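Local coordinates for cell division control protein (Pyrococcus abyssi, PDB 6RPP) that is an intein lying within an archaeal MCM helicase precursor, a HINT-fold element that probably excises itself by protein splicing, at residues Arg40-Gly44 with Trp72-Ala76; Phe45-Ile51 with Arg67-Lys73. The protein carries 2 engineered substitutions. The contacts are given in a common frame with arbitrary orientation. Numbering follows the deposited sequence.

Contact 1: residues Arg40-Gly44 with Trp72-Ala76; sequences RVDDG and WKRTA
This is a surface contact at one end of an antiparallel sheet in the intein splicing domain, where the tight turn joining strands 39-41 and 44-56 meets the C-terminal end of strand 63-75. Val41 to Gly44 form a type I turn, with Asp42 (phi/psi -52/-32) and Asp43 (-123/29) at its corners. Gly44 N bonds Val41 O at 3.1 Å and Val41 N bonds Gly44 O at 2.9 Å, the signature of a two-residue beta hairpin. Across the segments Gly44 and Arg74 make an antiparallel non-hydrogen-bonded pair, CA to CA 4.2 Å. Gly44 lies at phi/psi 161/-154, where a CB would strike Lys73 O and Arg74 CA, so the close approach depends on glycine; its CA stands 3.2 Å from Lys73 O. One residue further along strand 63-75, Thr75 N donates to Asp43 O (2.9 Å, N-H...O angle 166°). Asp43 (chi1 p) reaches Arg74 (chi1 m) through a long salt bridge, OD1 to NH1 3.8 Å, while a water joins Asp43 OD2 (2.8 Å) to Thr75 O (2.6 Å). Val41 CG2 packs 3.7 Å from Arg74 NH1 and meets the Trp72 ring at its edge, 3.9 Å from CZ3. Beyond strand 63-75 lies strand 146-151, whose Val147 shares backbone hydrogen bonding with Arg74.

Contact 2: residues Phe45-Ile51 with Arg67-Lys73; sequences FYAPIDI and RANIAWK
Segments 45-51 and 67-73, parts of strands 44-56 and 63-75, run antiparallel, their axes 4.3 Å apart at closest and 149° between directions. Phe45 faces Lys73 and Ala47 faces Ala71 in hydrogen-bonded pairs (Lys73 N to Phe45 O and Ala71 N to Ala47 O, both 2.9 Å); Tyr46-Trp72 and Pro48-Ile70 are non-hydrogen-bonded. On the latter pairs' face, Tyr46 CB sits over the Trp72 six-membered ring, 3.6 Å from its centroid and 5° off the normal, a CH-pi contact, and also meets Ile70 CG2 at 3.7 Å. These are the arms of a long beta hairpin in the intein splicing domain. Ile49 N still bonds Asn69 O (3.2 Å), but a beta bulge then shifts the register by one, so Ile51 pairs with Ala68 (Ala68 N to Ile51 O 3.0 Å). On the opposite face, Ile49 (chi1 p) fills space left by small alanines, CG2 3.8 Å from Ala71 CB and CD1 4.1 Å from Ala68 CB; Ile51 CG1 closes on Ala68 CB at 3.9 Å. Between two exposed residues, Asp50 OD1 salt-bridges Arg67 NH1 at 2.9 Å.

From the N terminus, the chain leaves helix 21-35, enters strand 39-41, turns, and runs straight from segment 40-44 into 45-51 along strand 44-56. Contact 2 closes the inner loop, with 15 residues between its segments; contact 1 closes the outer one, with 27, so the two are concentric and do not cross. Both return on strand 63-75 and share Trp72 and Lys73, the former meeting Val41 in contact 1 and Tyr46 in contact 2. Their centres are 13 Å apart, and Arg40 CG packs 3.8 Å from Phe45 CD1 between them. Together they join three consecutive strands of one antiparallel sheet, with Ile29 of helix 21-35 against Phe45 and Ala47.

Contact 1: residues Arg40-Gly44 with Trp72-Ala76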
# COMPACT_ATOMS: atom_id res chain seq x y z
N ARG A 40 8.78 16.85 -7.64
CA ARG A 40 8.57 16.17 -8.91
C ARG A 40 9.65 15.13 -9.12
O ARG A 40 10.82 15.38 -8.81
CB ARG A 40 8.57 17.17 -10.06
CG ARG A 40 7.31 18.03 -10.13
CD ARG A 40 7.31 18.88 -11.39
NE ARG A 40 6.20 19.83 -11.43
CZ ARG A 40 6.18 20.99 -10.79
NH1 ARG A 40 7.22 21.36 -10.04
NH2 ARG A 40 5.13 21.79 -10.88
N VAL A 41 9.24 13.96 -9.59
CA VAL A 41 10.14 12.92 -10.09
C VAL A 41 9.80 12.67 -11.55
O VAL A 41 8.78 13.13 -12.06
CB VAL A 41 10.05 11.62 -9.28
CG1 VAL A 41 10.71 11.79 -7.91
CG2 VAL A 41 8.60 11.15 -9.15
N ASP A 42 10.68 11.93 -12.23
CA ASP A 42 10.53 11.71 -13.66
C ASP A 42 9.14 11.18 -14.03
O ASP A 42 8.61 11.50 -15.10
CB ASP A 42 11.61 10.75 -14.15
CG ASP A 42 12.99 11.36 -14.09
OD1 ASP A 42 13.94 10.65 -13.71
OD2 ASP A 42 13.12 12.56 -14.41
N ASP A 43 8.53 10.40 -13.15
CA ASP A 43 7.25 9.78 -13.47
C ASP A 43 6.17 10.14 -12.45
O ASP A 43 5.25 9.34 -12.20
CB ASP A 43 7.41 8.26 -13.56
CG ASP A 43 7.65 7.61 -12.20
OD1 ASP A 43 8.28 8.26 -11.33
OD2 ASP A 43 7.18 6.47 -11.97
N GLY A 44 6.25 11.32 -11.82
CA GLY A 44 5.21 11.62 -10.85
C GLY A 44 5.63 12.73 -9.89
O GLY A 44 6.46 13.59 -10.24
N TRP A 72 2.62 10.15 -2.50
CA TRP A 72 3.21 9.88 -3.80
C TRP A 72 2.14 9.63 -4.84
O TRP A 72 1.23 8.85 -4.61
CB TRP A 72 4.08 8.62 -3.74
CG TRP A 72 5.37 8.84 -3.17
CD1 TRP A 72 5.78 8.54 -1.88
CD2 TRP A 72 6.48 9.44 -3.82
NE1 TRP A 72 7.09 8.93 -1.72
CE2 TRP A 72 7.54 9.47 -2.89
CE3 TRP A 72 6.70 9.93 -5.10
CZ2 TRP A 72 8.79 9.97 -3.21
CZ3 TRP A 72 7.94 10.42 -5.42
CH2 TRP A 72 8.97 10.45 -4.49
N LYS A 73 2.27 10.28 -5.99
CA LYS A 73 1.39 10.06 -7.14
C LYS A 73 2.28 9.73 -8.32
O LYS A 73 3.10 10.56 -8.69
CB LYS A 73 0.59 11.32 -7.45
CG LYS A 73 -0.21 11.35 -8.79
CD LYS A 73 -0.86 12.67 -9.02
CE LYS A 73 -1.83 12.72 -10.29
NZ LYS A 73 -2.57 13.92 -10.26
N ARG A 74 2.08 8.57 -8.95
CA ARG A 74 2.98 8.14 -10.00
C ARG A 74 2.19 7.68 -11.21
O ARG A 74 1.06 7.19 -11.09
CB ARG A 74 3.94 7.00 -9.54
CG ARG A 74 4.87 7.42 -8.38
CD ARG A 74 6.15 6.57 -8.36
NE ARG A 74 6.74 6.49 -7.02
CZ ARG A 74 7.87 7.09 -6.67
NH1 ARG A 74 8.54 7.80 -7.56
NH2 ARG A 74 8.32 6.97 -5.43
N THR A 75 2.81 7.78 -12.38
CA THR A 75 2.19 7.23 -13.57
C THR A 75 1.95 5.73 -13.42
O THR A 75 2.85 4.97 -13.03
CB THR A 75 3.08 7.52 -14.79
OG1 THR A 75 3.30 8.93 -14.89
CG2 THR A 75 2.45 7.05 -16.09
N ALA A 76 0.76 5.30 -13.77
CA ALA A 76 0.48 3.88 -13.72
C ALA A 76 1.33 3.13 -14.74
O ALA A 76 1.56 3.60 -15.88
CB ALA A 76 -1.00 3.63 -13.99
O HOH W 1 5.43 4.85 -13.44

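Contact 2: residues Phe45-Ile51 with Arg67-Lys73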
# COMPACT_ATOMS: atom_id res chain seq x y z
N PHE A 45 5.01 12.68 -8.71
CA PHE A 45 4.97 13.79 -7.77
C PHE A 45 4.98 13.30 -6.34
O PHE A 45 4.45 12.23 -6.04
CB PHE A 45 3.69 14.61 -7.97
CG PHE A 45 3.43 15.01 -9.38
CD1 PHE A 45 3.96 16.21 -9.88
CD2 PHE A 45 2.67 14.22 -10.22
CE1 PHE A 45 3.74 16.59 -11.19
CE2 PHE A 45 2.46 14.60 -11.56
CZ PHE A 45 2.98 15.79 -12.02
N TYR A 46 5.52 14.12 -5.44
CA TYR A 46 5.34 13.89 -4.01
C TYR A 46 4.95 15.19 -3.34
O TYR A 46 5.18 16.28 -3.87
CB TYR A 46 6.60 13.30 -3.34
CG TYR A 46 7.82 14.13 -3.43
CD1 TYR A 46 8.65 14.05 -4.53
CD2 TYR A 46 8.18 14.94 -2.38
CE1 TYR A 46 9.80 14.80 -4.61
CE2 TYR A 46 9.35 15.69 -2.45
CZ TYR A 46 10.14 15.62 -3.55
OH TYR A 46 11.30 16.38 -3.60
N ALA A 47 4.34 15.06 -2.17
CA ALA A 47 3.89 16.21 -1.41
C ALA A 47 3.88 15.85 0.06
O ALA A 47 3.63 14.69 0.42
CB ALA A 47 2.48 16.64 -1.86
N PRO A 48 4.07 16.80 0.94
CA PRO A 48 4.02 16.50 2.38
C PRO A 48 2.60 16.19 2.82
O PRO A 48 1.62 16.76 2.32
CB PRO A 48 4.52 17.80 3.02
CG PRO A 48 4.37 18.81 2.02
CD PRO A 48 4.44 18.19 0.65
N ILE A 49 2.49 15.29 3.79
CA ILE A 49 1.24 15.03 4.51
C ILE A 49 1.58 14.81 5.96
O ILE A 49 2.74 14.65 6.35
CB ILE A 49 0.47 13.78 4.03
CG1 ILE A 49 1.42 12.60 3.98
CG2 ILE A 49 -0.21 13.98 2.75
CD1 ILE A 49 0.66 11.28 3.65
N ASP A 50 0.52 14.80 6.81
CA ASP A 50 0.63 14.46 8.22
C ASP A 50 -0.62 13.70 8.66
O ASP A 50 -1.58 14.30 9.15
CB ASP A 50 0.84 15.73 9.06
CG ASP A 50 1.05 15.46 10.53
OD1 ASP A 50 1.18 14.29 10.97
OD2 ASP A 50 1.15 16.46 11.29
N ILE A 51 -0.61 12.39 8.52
CA ILE A 51 -1.78 11.60 8.87
C ILE A 51 -1.34 10.42 9.72
O ILE A 51 -0.16 10.10 9.80
CB ILE A 51 -2.55 11.12 7.62
CG1 ILE A 51 -1.69 10.15 6.84
CG2 ILE A 51 -2.89 12.30 6.73
CD1 ILE A 51 -2.40 9.62 5.64
N ARG A 67 2.84 7.62 11.93
CA ARG A 67 2.59 8.77 11.07
C ARG A 67 3.12 8.54 9.65
O ARG A 67 4.20 7.96 9.46
CB ARG A 67 3.21 10.04 11.68
CG ARG A 67 2.39 10.59 12.89
CD ARG A 67 1.15 11.44 12.46
NE ARG A 67 0.19 11.71 13.54
CZ ARG A 67 -0.88 12.52 13.45
NH1 ARG A 67 -1.16 13.16 12.31
NH2 ARG A 67 -1.67 12.68 14.50
N ALA A 68 2.33 8.93 8.64
CA ALA A 68 2.81 8.97 7.26
C ALA A 68 3.10 10.41 6.89
O ALA A 68 2.35 11.30 7.29
CB ALA A 68 1.75 8.39 6.31
N ASN A 69 4.24 10.66 6.22
CA ASN A 69 4.64 12.06 6.02
C ASN A 69 4.90 12.47 4.57
O ASN A 69 5.14 13.66 4.32
CB ASN A 69 5.87 12.39 6.90
CG ASN A 69 7.13 11.57 6.54
OD1 ASN A 69 7.04 10.58 5.88
ND2 ASN A 69 8.30 12.03 6.99
N ILE A 70 4.83 11.55 3.60
CA ILE A 70 4.91 11.92 2.19
C ILE A 70 3.84 11.14 1.41
O ILE A 70 3.64 9.94 1.63
CB ILE A 70 6.30 11.62 1.58
CG1 ILE A 70 7.43 12.36 2.30
CG2 ILE A 70 6.31 11.88 0.07
CD1 ILE A 70 7.56 13.78 1.88
N ALA A 71 3.17 11.86 0.51
CA ALA A 71 2.18 11.33 -0.42
C ALA A 71 2.80 11.28 -1.82
O ALA A 71 3.41 12.26 -2.27
CB ALA A 71 0.94 12.21 -0.44
N TRP A 72 2.62 10.15 -2.50
CA TRP A 72 3.21 9.88 -3.80
C TRP A 72 2.14 9.63 -4.84
O TRP A 72 1.23 8.85 -4.61
CB TRP A 72 4.08 8.62 -3.74
CG TRP A 72 5.37 8.84 -3.17
CD1 TRP A 72 5.78 8.54 -1.88
CD2 TRP A 72 6.48 9.44 -3.82
NE1 TRP A 72 7.09 8.93 -1.72
CE2 TRP A 72 7.54 9.47 -2.89
CE3 TRP A 72 6.70 9.93 -5.10
CZ2 TRP A 72 8.79 9.97 -3.21
CZ3 TRP A 72 7.94 10.42 -5.42
CH2 TRP A 72 8.97 10.45 -4.49
N LYS A 73 2.27 10.28 -5.99
CA LYS A 73 1.39 10.06 -7.14
C LYS A 73 2.28 9.73 -8.32
O LYS A 73 3.10 10.56 -8.69
CB LYS A 73 0.59 11.32 -7.45
CG LYS A 73 -0.21 11.35 -8.79
CD LYS A 73 -0.86 12.67 -9.02
CE LYS A 73 -1.83 12.72 -10.29
NZ LYS A 73 -2.57 13.92 -10.26
O HOH W 2 3.59 13.01 9.72